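Local coordinates for protein jasmonate-induced oxygenase 2 (Arabidopsis thaliana, PDB 6LSV) that oxidises the stress hormone jasmonate to 12-hydroxyjasmonate, using Fe(2+), 2-oxoglutarate and O2, and so acts on jasmonate-mediated defence signalling, at residues A[118-124]-A[136-142]; A[206-212]-A[293-299]; A[269-273]-A[329-333]. The contacts are given in a common frame with arbitrary orientation. Residues are numbered along the deposited sequence.

Contact 1 of 3, residues A[118-124]-A[136-142]; sequences YEGYGSR and SDYYFLH. With JAA ({(1R,2R)-3-oxo-2-[(2Z)-pent-2-en-1-yl]cyclopentyl}acetic acid), chain D.
A short antiparallel ladder joins 120-122 to 138-140 at one edge of the main sheet. The rest of 118-124 is loop, and the chain turns a corner at Tyr-121. Tyr-121 faces Tyr-139 as a non-hydrogen-bonded pair, CA to CA 4.6 Å. In the hydrogen-bonded pairs beside it, Gly-120 N gives to Phe-140 O at 2.8 Å and Phe-140 N to Gly-120 O at 2.9 Å; Gly-122 N to Tyr-138 O and Tyr-138 N to Gly-122 O are both 2.8 Å. Each glycine sets its CA-H over an aromatic face (CH-pi): Gly-122 CA lies 3.8 Å from the Tyr-138 ring centroid, Gly-120 CA 3.8 Å from that of Tyr-139. A CB on Gly-122 would clash with Tyr-138 (chi1 p). Tyr-138 OH donates to Arg-124 O at 2.7 Å and is hydrogen-bonded by Asn-113 ND2. Ser-123 OG donates to Asp-137 OD1 over a very short 2.5 Å; Asp-137 OD1 and OD2 also take Val-10 and Gln-11 NH. One water bridges Glu-119 OE2 (2.7 Å) and His-142 N (2.9 Å). Phe-140 CZ and Tyr-118 CB line the jasmonate pocket, 3.7 Å from C06 and C07 respectively. Strand 120-122 ends the sheet; strand 137-144 pairs beyond with strand 204-212.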
loop_
_atom_site.group_PDB
_atom_site.type_symbol
_atom_site.label_atom_id
_atom_site.label_comp_id
_atom_site.label_asym_id
_atom_site.label_seq_id
_atom_site.Cartn_x
_atom_site.Cartn_y
_atom_site.Cartn_z
ATOM N N TYR A 118 6.306 -14.029 1.431
ATOM C CA TYR A 118 5.695 -13.261 0.351
ATOM C C TYR A 118 6.729 -12.493 -0.465
ATOM O O TYR A 118 6.375 -11.825 -1.443
ATOM C CB TYR A 118 4.633 -12.303 0.903
ATOM C CG TYR A 118 3.248 -12.904 0.995
ATOM C CD1 TYR A 118 2.398 -12.905 -0.102
ATOM C CD2 TYR A 118 2.792 -13.471 2.181
ATOM C CE1 TYR A 118 1.126 -13.453 -0.021
ATOM C CE2 TYR A 118 1.524 -14.022 2.270
ATOM C CZ TYR A 118 0.697 -14.007 1.167
ATOM O OH TYR A 118 -0.564 -14.550 1.253
ATOM N N GLU A 119 8.004 -12.582 -0.083
ATOM C CA GLU A 119 9.053 -11.870 -0.803
ATOM C C GLU A 119 9.195 -12.425 -2.211
ATOM O O GLU A 119 9.284 -13.640 -2.407
ATOM C CB GLU A 119 10.390 -11.992 -0.069
ATOM C CG GLU A 119 10.477 -11.248 1.246
ATOM C CD GLU A 119 11.678 -11.684 2.065
ATOM O OE1 GLU A 119 11.699 -12.845 2.521
ATOM O OE2 GLU A 119 12.609 -10.871 2.245
ATOM N N GLY A 120 9.210 -11.528 -3.198
ATOM C CA GLY A 120 9.511 -11.896 -4.563
ATOM C C GLY A 120 8.356 -11.592 -5.502
ATOM O O GLY A 120 7.591 -10.643 -5.288
ATOM N N TYR A 121 8.245 -12.413 -6.541
ATOM C CA TYR A 121 7.293 -12.217 -7.625
ATOM C C TYR A 121 5.997 -12.944 -7.285
ATOM O O TYR A 121 5.985 -14.174 -7.159
ATOM C CB TYR A 121 7.905 -12.734 -8.927
ATOM C CG TYR A 121 7.021 -12.691 -10.150
ATOM C CD1 TYR A 121 6.387 -11.517 -10.537
ATOM C CD2 TYR A 121 6.859 -13.817 -10.946
ATOM C CE1 TYR A 121 5.591 -11.477 -11.668
ATOM C CE2 TYR A 121 6.069 -13.788 -12.078
ATOM C CZ TYR A 121 5.437 -12.618 -12.436
ATOM O OH TYR A 121 4.647 -12.590 -13.561
ATOM N N GLY A 122 4.907 -12.184 -7.131
ATOM C CA GLY A 122 3.652 -12.741 -6.679
ATOM C C GLY A 122 2.497 -12.381 -7.595
ATOM O O GLY A 122 2.559 -11.429 -8.371
ATOM N N SER A 123 1.428 -13.174 -7.485
ATOM C CA SER A 123 0.195 -12.915 -8.222
ATOM C C SER A 123 -1.066 -13.000 -7.375
ATOM O O SER A 123 -2.144 -12.683 -7.888
ATOM C CB SER A 123 0.057 -13.884 -9.404
ATOM O OG SER A 123 0.742 -13.382 -10.540
ATOM N N ARG A 124 -0.984 -13.403 -6.111
ATOM C CA ARG A 124 -2.158 -13.444 -5.255
ATOM C C ARG A 124 -1.746 -13.129 -3.825
ATOM O O ARG A 124 -0.564 -13.165 -3.470
ATOM C CB ARG A 124 -2.865 -14.806 -5.329
ATOM C CG ARG A 124 -2.158 -15.918 -4.569
ATOM C CD ARG A 124 -2.893 -17.241 -4.702
ATOM N NE ARG A 124 -3.922 -17.395 -3.679
ATOM C CZ ARG A 124 -4.991 -18.176 -3.800
ATOM N NH1 ARG A 124 -5.181 -18.884 -4.905
ATOM N NH2 ARG A 124 -5.873 -18.246 -2.814
ATOM N N SER A 136 -3.910 -8.565 -11.262
ATOM C CA SER A 136 -2.624 -7.908 -11.091
ATOM C C SER A 136 -1.568 -8.926 -10.699
ATOM O O SER A 136 -1.861 -9.931 -10.043
ATOM C CB SER A 136 -2.682 -6.804 -10.028
ATOM O OG SER A 136 -3.416 -7.224 -8.892
ATOM N N ASP A 137 -0.340 -8.647 -11.120
ATOM C CA ASP A 137 0.864 -9.256 -10.583
ATOM C C ASP A 137 1.578 -8.216 -9.731
ATOM O O ASP A 137 1.314 -7.015 -9.839
ATOM C CB ASP A 137 1.786 -9.751 -11.703
ATOM C CG ASP A 137 1.113 -10.768 -12.608
ATOM O OD1 ASP A 137 0.267 -11.543 -12.116
ATOM O OD2 ASP A 137 1.427 -10.787 -13.816
ATOM N N TYR A 138 2.486 -8.673 -8.877
ATOM C CA TYR A 138 3.163 -7.744 -7.987
ATOM C C TYR A 138 4.524 -8.300 -7.600
ATOM O O TYR A 138 4.815 -9.485 -7.786
ATOM C CB TYR A 138 2.320 -7.455 -6.737
ATOM C CG TYR A 138 2.180 -8.643 -5.813
ATOM C CD1 TYR A 138 3.098 -8.864 -4.795
ATOM C CD2 TYR A 138 1.130 -9.543 -5.959
ATOM C CE1 TYR A 138 2.978 -9.948 -3.951
ATOM C CE2 TYR A 138 1.000 -10.632 -5.118
ATOM C CZ TYR A 138 1.929 -10.831 -4.115
ATOM O OH TYR A 138 1.815 -11.915 -3.269
ATOM N N TYR A 139 5.358 -7.417 -7.047
ATOM C CA TYR A 139 6.624 -7.788 -6.433
ATOM C C TYR A 139 6.673 -7.226 -5.022
ATOM O O TYR A 139 6.182 -6.127 -4.763
ATOM C CB TYR A 139 7.830 -7.274 -7.232
ATOM C CG TYR A 139 9.070 -8.104 -7.015
ATOM C CD1 TYR A 139 9.872 -7.911 -5.898
ATOM C CD2 TYR A 139 9.428 -9.095 -7.916
ATOM C CE1 TYR A 139 11.004 -8.679 -5.690
ATOM C CE2 TYR A 139 10.555 -9.866 -7.719
ATOM C CZ TYR A 139 11.338 -9.655 -6.607
ATOM O OH TYR A 139 12.458 -10.426 -6.411
ATOM N N PHE A 140 7.276 -7.984 -4.109
ATOM C CA PHE A 140 7.346 -7.585 -2.709
ATOM C C PHE A 140 8.756 -7.824 -2.184
ATOM O O PHE A 140 9.348 -8.875 -2.446
ATOM C CB PHE A 140 6.317 -8.360 -1.876
ATOM C CG PHE A 140 6.311 -8.004 -0.418
ATOM C CD1 PHE A 140 5.894 -6.751 0.004
ATOM C CD2 PHE A 140 6.712 -8.929 0.534
ATOM C CE1 PHE A 140 5.881 -6.429 1.350
ATOM C CE2 PHE A 140 6.704 -8.610 1.879
ATOM C CZ PHE A 140 6.289 -7.361 2.289
ATOM N N LEU A 141 9.293 -6.843 -1.460
ATOM C CA LEU A 141 10.624 -6.947 -0.879
ATOM C C LEU A 141 10.694 -6.054 0.351
ATOM O O LEU A 141 9.906 -5.117 0.509
ATOM C CB LEU A 141 11.721 -6.566 -1.890
ATOM C CG LEU A 141 11.724 -5.150 -2.486
ATOM C CD1 LEU A 141 12.556 -4.173 -1.654
ATOM C CD2 LEU A 141 12.215 -5.167 -3.930
ATOM N N HIS A 142 11.659 -6.347 1.218
ATOM C CA HIS A 142 11.887 -5.573 2.429
ATOM C C HIS A 142 13.041 -4.596 2.234
ATOM O O HIS A 142 13.996 -4.872 1.503
ATOM C CB HIS A 142 12.194 -6.489 3.613
ATOM C CG HIS A 142 11.011 -7.261 4.106
ATOM N ND1 HIS A 142 9.979 -6.674 4.807
ATOM C CD2 HIS A 142 10.696 -8.574 4.004
ATOM C CE1 HIS A 142 9.080 -7.591 5.112
ATOM N NE2 HIS A 142 9.490 -8.753 4.638
HETATM O O01 JAA D . 1.830 -7.930 -0.526
HETATM O O02 JAA D . 3.438 -6.357 5.426
HETATM O O03 JAA D . 2.713 -8.366 5.833
HETATM C C04 JAA D . 2.263 -7.357 2.776
HETATM C C05 JAA D . 1.208 -7.364 1.538
HETATM C C06 JAA D . 2.911 -8.766 2.715
HETATM C C07 JAA D . 2.614 -9.273 1.464
HETATM C C08 JAA D . 1.827 -8.086 0.650
HETATM C C09 JAA D . 0.940 -5.896 0.987
HETATM C C10 JAA D . 1.619 -7.162 4.035
HETATM C C11 JAA D . -0.206 -5.244 1.762
HETATM C C12 JAA D . 2.648 -7.303 5.161
HETATM C C13 JAA D . -1.208 -4.643 1.148
HETATM C C14 JAA D . -1.278 -4.574 -0.376
HETATM C C15 JAA D . -2.637 -5.088 -0.849
HETATM O O HOH W 1 12.999 -8.805 0.498
HETATM O O HOH W 2 -2.866 -9.617 -7.243
#

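Contact 2 of 3, residues A[206-212]-A[293-299]; sequences CLRVNYY and ERVSLAF. With AKG (2-oxoglutaric acid), chain C; JAA ({(1R,2R)-3-oxo-2-[(2Z)-pent-2-en-1-yl]cyclopentyl}acetic acid), chain D.
Two central strands of the double-stranded beta-helix (jelly-roll) core, the fold of 2-oxoglutarate oxygenases, run antiparallel. Their axes approach to 4.8 Å at 163°. Pairing runs unbroken from Leu-207 with Phe-299 to Tyr-212 with Arg-294. Backbone hydrogen bonds join three pairs both ways: Arg-208 N to Ala-298 O 2.9 Å and Ala-298 N to Arg-208 O 2.8 Å; Asn-210 N to Ser-296 O 2.9 Å and Ser-296 N to Asn-210 O 3.1 Å; Tyr-212 N to Arg-294 O 3.1 Å and Arg-294 N to Tyr-212 O 3.0 Å. Apolar packing lies on the face of Leu-207, Val-209, Tyr-211, Val-295, Leu-297 and Phe-299, towards helices 87-102 and 161-186. Val-209 CG1 meets Leu-297 CD1 at 4.0 Å. Tyr-211 OH donates to Glu-293 OE1 at 2.7 Å. The opposite face binds ligands. Arg-294 NH1 and NH2 hold 2-oxoglutarate O4 and O3 at 2.9 and 2.8 Å; Tyr-212 OH bonds O4 weakly at 2.9 Å. Asn-210 ND2 donates to O2 of the other 2-oxoglutarate carboxylate at 2.8 Å. Arg-208, nearly extended, donates through NE to Asn-210 OD1 (2.5 Å, very short) and through NH1 to the jasmonate ketone O01 at 3.0 Å.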
loop_
_atom_site.group_PDB
_atom_site.type_symbol
_atom_site.label_atom_id
_atom_site.label_comp_id
_atom_site.label_asym_id
_atom_site.label_seq_id
_atom_site.Cartn_x
_atom_site.Cartn_y
_atom_site.Cartn_z
ATOM N N CYS A 206 8.971 -1.754 3.812
ATOM C CA CYS A 206 8.921 -2.692 2.706
ATOM C C CYS A 206 8.296 -2.012 1.496
ATOM O O CYS A 206 7.750 -0.906 1.575
ATOM C CB CYS A 206 8.173 -3.982 3.084
ATOM S SG CYS A 206 6.716 -3.757 4.115
ATOM N N LEU A 207 8.408 -2.687 0.359
ATOM C CA LEU A 207 8.006 -2.145 -0.927
ATOM C C LEU A 207 7.221 -3.208 -1.675
ATOM O O LEU A 207 7.655 -4.360 -1.761
ATOM C CB LEU A 207 9.230 -1.709 -1.740
ATOM C CG LEU A 207 8.939 -1.156 -3.135
ATOM C CD1 LEU A 207 8.211 0.176 -3.031
ATOM C CD2 LEU A 207 10.222 -1.020 -3.950
ATOM N N ARG A 208 6.058 -2.825 -2.192
ATOM C CA ARG A 208 5.280 -3.682 -3.075
ATOM C C ARG A 208 4.953 -2.889 -4.329
ATOM O O ARG A 208 4.353 -1.813 -4.246
ATOM C CB ARG A 208 3.994 -4.184 -2.411
ATOM C CG ARG A 208 2.938 -4.581 -3.433
ATOM C CD ARG A 208 1.930 -5.573 -2.900
ATOM N NE ARG A 208 0.824 -5.743 -3.839
ATOM C CZ ARG A 208 0.012 -6.795 -3.861
ATOM N NH1 ARG A 208 0.180 -7.782 -2.992
ATOM N NH2 ARG A 208 -0.967 -6.861 -4.754
ATOM N N VAL A 209 5.356 -3.418 -5.481
ATOM C CA VAL A 209 5.097 -2.799 -6.775
ATOM C C VAL A 209 4.025 -3.619 -7.475
ATOM O O VAL A 209 4.130 -4.848 -7.549
ATOM C CB VAL A 209 6.374 -2.714 -7.627
ATOM C CG1 VAL A 209 6.115 -1.903 -8.885
ATOM C CG2 VAL A 209 7.510 -2.107 -6.812
ATOM N N ASN A 210 3.001 -2.942 -7.987
ATOM C CA ASN A 210 1.823 -3.593 -8.543
ATOM C C ASN A 210 1.767 -3.383 -10.050
ATOM O O ASN A 210 1.940 -2.259 -10.535
ATOM C CB ASN A 210 0.548 -3.056 -7.891
ATOM C CG ASN A 210 0.523 -3.274 -6.393
ATOM O OD1 ASN A 210 0.735 -4.388 -5.913
ATOM N ND2 ASN A 210 0.267 -2.207 -5.644
ATOM N N TYR A 211 1.515 -4.465 -10.783
ATOM C CA TYR A 211 1.408 -4.436 -12.236
ATOM C C TYR A 211 -0.007 -4.837 -12.619
ATOM O O TYR A 211 -0.445 -5.948 -12.302
ATOM C CB TYR A 211 2.429 -5.375 -12.882
ATOM C CG TYR A 211 2.425 -5.332 -14.395
ATOM C CD1 TYR A 211 2.327 -4.124 -15.072
ATOM C CD2 TYR A 211 2.515 -6.500 -15.145
ATOM C CE1 TYR A 211 2.320 -4.076 -16.453
ATOM C CE2 TYR A 211 2.510 -6.461 -16.530
ATOM C CZ TYR A 211 2.413 -5.245 -17.176
ATOM O OH TYR A 211 2.407 -5.192 -18.551
ATOM N N TYR A 212 -0.718 -3.936 -13.299
ATOM C CA TYR A 212 -2.094 -4.166 -13.731
ATOM C C TYR A 212 -2.134 -4.241 -15.251
ATOM O O TYR A 212 -2.281 -3.211 -15.925
ATOM C CB TYR A 212 -3.015 -3.056 -13.217
ATOM C CG TYR A 212 -2.852 -2.770 -11.741
ATOM C CD1 TYR A 212 -3.508 -3.540 -10.789
ATOM C CD2 TYR A 212 -2.029 -1.740 -11.300
ATOM C CE1 TYR A 212 -3.357 -3.290 -9.438
ATOM C CE2 TYR A 212 -1.872 -1.483 -9.951
ATOM C CZ TYR A 212 -2.539 -2.260 -9.025
ATOM O OH TYR A 212 -2.387 -2.009 -7.682
ATOM N N GLU A 293 -2.145 -0.530 -19.447
ATOM C CA GLU A 293 -1.704 -1.124 -18.201
ATOM C C GLU A 293 -1.496 -0.028 -17.163
ATOM O O GLU A 293 -1.721 1.157 -17.421
ATOM C CB GLU A 293 -0.418 -1.918 -18.435
ATOM C CG GLU A 293 0.580 -1.168 -19.314
ATOM C CD GLU A 293 1.999 -1.679 -19.165
ATOM O OE1 GLU A 293 2.288 -2.781 -19.676
ATOM O OE2 GLU A 293 2.826 -0.975 -18.544
ATOM N N ARG A 294 -1.054 -0.433 -15.976
ATOM C CA ARG A 294 -0.705 0.492 -14.911
ATOM C C ARG A 294 0.467 -0.084 -14.135
ATOM O O ARG A 294 0.655 -1.302 -14.080
ATOM C CB ARG A 294 -1.884 0.756 -13.954
ATOM C CG ARG A 294 -2.923 1.740 -14.476
ATOM C CD ARG A 294 -3.975 2.102 -13.420
ATOM N NE ARG A 294 -3.517 3.123 -12.477
ATOM C CZ ARG A 294 -3.164 2.883 -11.216
ATOM N NH1 ARG A 294 -3.216 1.649 -10.727
ATOM N NH2 ARG A 294 -2.758 3.880 -10.440
ATOM N N VAL A 295 1.257 0.805 -13.539
ATOM C CA VAL A 295 2.335 0.420 -12.637
ATOM C C VAL A 295 2.315 1.387 -11.463
ATOM O O VAL A 295 2.435 2.603 -11.657
ATOM C CB VAL A 295 3.714 0.438 -13.321
ATOM C CG1 VAL A 295 4.817 0.520 -12.278
ATOM C CG2 VAL A 295 3.893 -0.794 -14.197
ATOM N N SER A 296 2.160 0.858 -10.253
ATOM C CA SER A 296 2.126 1.679 -9.053
ATOM C C SER A 296 3.069 1.108 -8.007
ATOM O O SER A 296 3.276 -0.105 -7.926
ATOM C CB SER A 296 0.709 1.789 -8.487
ATOM O OG SER A 296 -0.225 2.043 -9.522
ATOM N N LEU A 297 3.637 2.003 -7.204
ATOM C CA LEU A 297 4.644 1.656 -6.209
ATOM C C LEU A 297 4.098 1.980 -4.826
ATOM O O LEU A 297 3.761 3.135 -4.541
ATOM C CB LEU A 297 5.951 2.409 -6.467
ATOM C CG LEU A 297 6.886 1.909 -7.576
ATOM C CD1 LEU A 297 6.297 2.103 -8.966
ATOM C CD2 LEU A 297 8.233 2.602 -7.473
ATOM N N ALA A 298 4.014 0.964 -3.973
ATOM C CA ALA A 298 3.480 1.100 -2.623
ATOM C C ALA A 298 4.618 0.903 -1.630
ATOM O O ALA A 298 5.114 -0.215 -1.455
ATOM C CB ALA A 298 2.355 0.098 -2.376
ATOM N N PHE A 299 5.024 1.988 -0.983
ATOM C CA PHE A 299 6.026 1.952 0.072
ATOM C C PHE A 299 5.316 1.907 1.418
ATOM O O PHE A 299 4.457 2.750 1.701
ATOM C CB PHE A 299 6.942 3.173 -0.027
ATOM C CG PHE A 299 7.923 3.307 1.104
ATOM C CD1 PHE A 299 7.613 4.065 2.222
ATOM C CD2 PHE A 299 9.165 2.696 1.035
ATOM C CE1 PHE A 299 8.515 4.196 3.260
ATOM C CE2 PHE A 299 10.071 2.823 2.070
ATOM C CZ PHE A 299 9.744 3.573 3.184
HETATM C C1 AKG C . -1.493 -0.784 -2.948
HETATM O O1 AKG C . -1.298 -0.212 -1.847
HETATM O O2 AKG C . -0.928 -1.889 -3.177
HETATM C C2 AKG C . -2.430 -0.141 -3.977
HETATM O O5 AKG C . -3.568 0.018 -3.688
HETATM C C3 AKG C . -1.941 0.302 -5.363
HETATM C C4 AKG C . -2.666 1.590 -5.764
HETATM C C5 AKG C . -2.563 1.833 -7.271
HETATM O O3 AKG C . -2.583 3.002 -7.739
HETATM O O4 AKG C . -2.461 0.852 -8.049
HETATM O O01 JAA D . 1.830 -7.930 -0.526
HETATM O O02 JAA D . 3.438 -6.357 5.426
HETATM O O03 JAA D . 2.713 -8.366 5.833
HETATM C C04 JAA D . 2.263 -7.357 2.776
HETATM C C05 JAA D . 1.208 -7.364 1.538
HETATM C C06 JAA D . 2.911 -8.766 2.715
HETATM C C07 JAA D . 2.614 -9.273 1.464
HETATM C C08 JAA D . 1.827 -8.086 0.650
HETATM C C09 JAA D . 0.940 -5.896 0.987
HETATM C C10 JAA D . 1.619 -7.162 4.035
HETATM C C11 JAA D . -0.206 -5.244 1.762
HETATM C C12 JAA D . 2.648 -7.303 5.161
HETATM C C13 JAA D . -1.208 -4.643 1.148
HETATM C C14 JAA D . -1.278 -4.574 -0.376
HETATM C C15 JAA D . -2.637 -5.088 -0.849
#

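Contact 3 of 3, residues A[269-273]-A[329-333]; sequences DQIQI and FDQYR. With JAA ({(1R,2R)-3-oxo-2-[(2Z)-pent-2-en-1-yl]cyclopentyl}acetic acid), chain D.
The carboxylate end of the jasmonate pocket is built partly by the short helix 329-332, which packs against helix 269-274 of the oxygenase domain. This is a small helix-to-helix contact made through side chains. The nearest CA atoms, of Gln-270 and Phe-329, are 7.8 Å apart, and 214 Å² is buried. Both segments have helical backbone angles: Ile-273 N bonds to Asp-269 O at 3.1 Å, and Arg-333 N to Phe-329 O at 3.0 Å. Tyr-332, with chi1 t, points at the other helix. Its OH donates to Asp-269 OD2 at 2.6 Å. The other oxygen of Asp-269, OD1, is bound by Ser-228 and Ser-281. Gln-270 (chi1 m, chi2 m) brings its amide up to both aromatic residues. Its NE2 lies over one face of the Tyr-332 ring, 3.4 Å from CG, and 3.6 Å from Phe-329 CD1; the hydrogen bond of this NE2 goes to Pro-230 O. Ile-273 CD1 adds an apolar touch at 4.1 Å from Tyr-332 CE2. Arg-333 makes no contact with 269-273. With chi1 p, it turns its guanidinium to the substrate. There it grips the jasmonate carboxylate with two bonds, NE to O03 at 2.8 Å and NH2 to O02 at 2.7 Å.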
loop_
_atom_site.group_PDB
_atom_site.type_symbol
_atom_site.label_atom_id
_atom_site.label_comp_id
_atom_site.label_asym_id
_atom_site.label_seq_id
_atom_site.Cartn_x
_atom_site.Cartn_y
_atom_site.Cartn_z
ATOM N N ASP A 269 -3.567 0.805 8.900
ATOM C CA ASP A 269 -4.323 0.251 10.021
ATOM C C ASP A 269 -3.624 0.512 11.349
ATOM O O ASP A 269 -4.281 0.765 12.367
ATOM C CB ASP A 269 -4.535 -1.251 9.818
ATOM C CG ASP A 269 -5.755 -1.562 8.969
ATOM O OD1 ASP A 269 -6.485 -0.617 8.596
ATOM O OD2 ASP A 269 -5.986 -2.758 8.682
ATOM N N GLN A 270 -2.289 0.458 11.361
ATOM C CA GLN A 270 -1.557 0.621 12.611
ATOM C C GLN A 270 -1.703 2.031 13.173
ATOM O O GLN A 270 -1.764 2.205 14.396
ATOM C CB GLN A 270 -0.083 0.276 12.404
ATOM C CG GLN A 270 0.158 -1.185 12.059
ATOM C CD GLN A 270 -0.583 -2.129 12.987
ATOM O OE1 GLN A 270 -0.423 -2.072 14.206
ATOM N NE2 GLN A 270 -1.407 -3.000 12.413
ATOM N N ILE A 271 -1.769 3.045 12.309
ATOM C CA ILE A 271 -1.919 4.406 12.811
ATOM C C ILE A 271 -3.351 4.660 13.268
ATOM O O ILE A 271 -3.568 5.378 14.251
ATOM C CB ILE A 271 -1.459 5.418 11.748
ATOM C CG1 ILE A 271 0.061 5.347 11.590
ATOM C CG2 ILE A 271 -1.885 6.835 12.114
ATOM C CD1 ILE A 271 0.649 6.445 10.734
ATOM N N GLN A 272 -4.344 4.068 12.597
ATOM C CA GLN A 272 -5.714 4.166 13.094
ATOM C C GLN A 272 -5.809 3.645 14.522
ATOM O O GLN A 272 -6.494 4.237 15.366
ATOM C CB GLN A 272 -6.677 3.404 12.179
ATOM C CG GLN A 272 -8.077 3.218 12.782
ATOM C CD GLN A 272 -9.146 2.846 11.760
ATOM O OE1 GLN A 272 -9.037 3.164 10.576
ATOM N NE2 GLN A 272 -10.193 2.181 12.225
ATOM N N ILE A 273 -5.103 2.549 14.817
ATOM C CA ILE A 273 -5.112 1.988 16.163
ATOM C C ILE A 273 -4.377 2.903 17.137
ATOM O O ILE A 273 -4.850 3.146 18.253
ATOM C CB ILE A 273 -4.513 0.569 16.152
ATOM C CG1 ILE A 273 -5.346 -0.359 15.265
ATOM C CG2 ILE A 273 -4.424 0.009 17.563
ATOM C CD1 ILE A 273 -4.560 -1.513 14.697
ATOM N N PHE A 329 2.485 -6.020 15.201
ATOM C CA PHE A 329 2.281 -6.016 13.759
ATOM C C PHE A 329 2.625 -7.363 13.136
ATOM O O PHE A 329 2.105 -7.690 12.063
ATOM C CB PHE A 329 3.103 -4.904 13.107
ATOM C CG PHE A 329 2.848 -4.751 11.638
ATOM C CD1 PHE A 329 1.556 -4.599 11.161
ATOM C CD2 PHE A 329 3.896 -4.769 10.734
ATOM C CE1 PHE A 329 1.314 -4.463 9.806
ATOM C CE2 PHE A 329 3.664 -4.634 9.379
ATOM C CZ PHE A 329 2.369 -4.481 8.912
ATOM N N ASP A 330 3.483 -8.148 13.790
ATOM C CA ASP A 330 3.735 -9.510 13.332
ATOM C C ASP A 330 2.469 -10.352 13.389
ATOM O O ASP A 330 2.189 -11.131 12.470
ATOM C CB ASP A 330 4.835 -10.147 14.175
ATOM C CG ASP A 330 6.208 -9.924 13.594
ATOM O OD1 ASP A 330 6.297 -9.688 12.370
ATOM O OD2 ASP A 330 7.195 -9.991 14.358
ATOM N N GLN A 331 1.690 -10.213 14.465
ATOM C CA GLN A 331 0.424 -10.931 14.557
ATOM C C GLN A 331 -0.601 -10.355 13.591
ATOM O O GLN A 331 -1.351 -11.101 12.953
ATOM C CB GLN A 331 -0.117 -10.869 15.984
ATOM C CG GLN A 331 0.492 -11.866 16.945
ATOM C CD GLN A 331 0.682 -11.279 18.332
ATOM O OE1 GLN A 331 -0.206 -10.611 18.863
ATOM N NE2 GLN A 331 1.839 -11.534 18.930
ATOM N N TYR A 332 -0.646 -9.026 13.476
ATOM C CA TYR A 332 -1.695 -8.377 12.698
ATOM C C TYR A 332 -1.568 -8.692 11.214
ATOM O O TYR A 332 -2.561 -9.016 10.551
ATOM C CB TYR A 332 -1.651 -6.867 12.929
ATOM C CG TYR A 332 -2.849 -6.128 12.383
ATOM C CD1 TYR A 332 -2.922 -5.778 11.040
ATOM C CD2 TYR A 332 -3.908 -5.782 13.210
ATOM C CE1 TYR A 332 -4.017 -5.105 10.540
ATOM C CE2 TYR A 332 -5.005 -5.106 12.717
ATOM C CZ TYR A 332 -5.053 -4.770 11.382
ATOM O OH TYR A 332 -6.142 -4.100 10.885
ATOM N N ARG A 333 -0.355 -8.597 10.671
ATOM C CA ARG A 333 -0.174 -8.737 9.230
ATOM C C ARG A 333 -0.558 -10.118 8.714
ATOM O O ARG A 333 -0.726 -10.281 7.500
ATOM C CB ARG A 333 1.274 -8.421 8.858
ATOM C CG ARG A 333 2.245 -9.521 9.231
ATOM C CD ARG A 333 3.634 -8.971 9.411
ATOM N NE ARG A 333 4.004 -8.088 8.313
ATOM C CZ ARG A 333 5.170 -7.461 8.233
ATOM N NH1 ARG A 333 6.069 -7.624 9.193
ATOM N NH2 ARG A 333 5.434 -6.671 7.198
HETATM O O01 JAA D . 1.830 -7.930 -0.526
HETATM O O02 JAA D . 3.438 -6.357 5.426
HETATM O O03 JAA D . 2.713 -8.366 5.833
HETATM C C04 JAA D . 2.263 -7.357 2.776
HETATM C C05 JAA D . 1.208 -7.364 1.538
HETATM C C06 JAA D . 2.911 -8.766 2.715
HETATM C C07 JAA D . 2.614 -9.273 1.464
HETATM C C08 JAA D . 1.827 -8.086 0.650
HETATM C C09 JAA D . 0.940 -5.896 0.987
HETATM C C10 JAA D . 1.619 -7.162 4.035
HETATM C C11 JAA D . -0.206 -5.244 1.762
HETATM C C12 JAA D . 2.648 -7.303 5.161
HETATM C C13 JAA D . -1.208 -4.643 1.148
HETATM C C14 JAA D . -1.278 -4.574 -0.376
HETATM C C15 JAA D . -2.637 -5.088 -0.849
#

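From the N terminus, contact 1 comes first. It closes a short loop of 11 residues without helix or strand, and is complete before the others begin. Contact 2 opens at 206-212 and closes at 293-299, after 80 intervening residues. Contact 3 opens at 269-273, inside that span, and closes at 329-333 beyond it, so contacts 2 and 3 cross. Contacts 1 and 2 share one sheet: Asp-137 O and Tyr-211 N, 2.7 Å apart, probably hydrogen-bond between neighbouring strands. Contact 3 lies about 20 Å from contact 1 and 21 Å from contact 2, centre to centre, and ties the C-terminal region to the oxygenase core. All three touch the same jasmonate molecule.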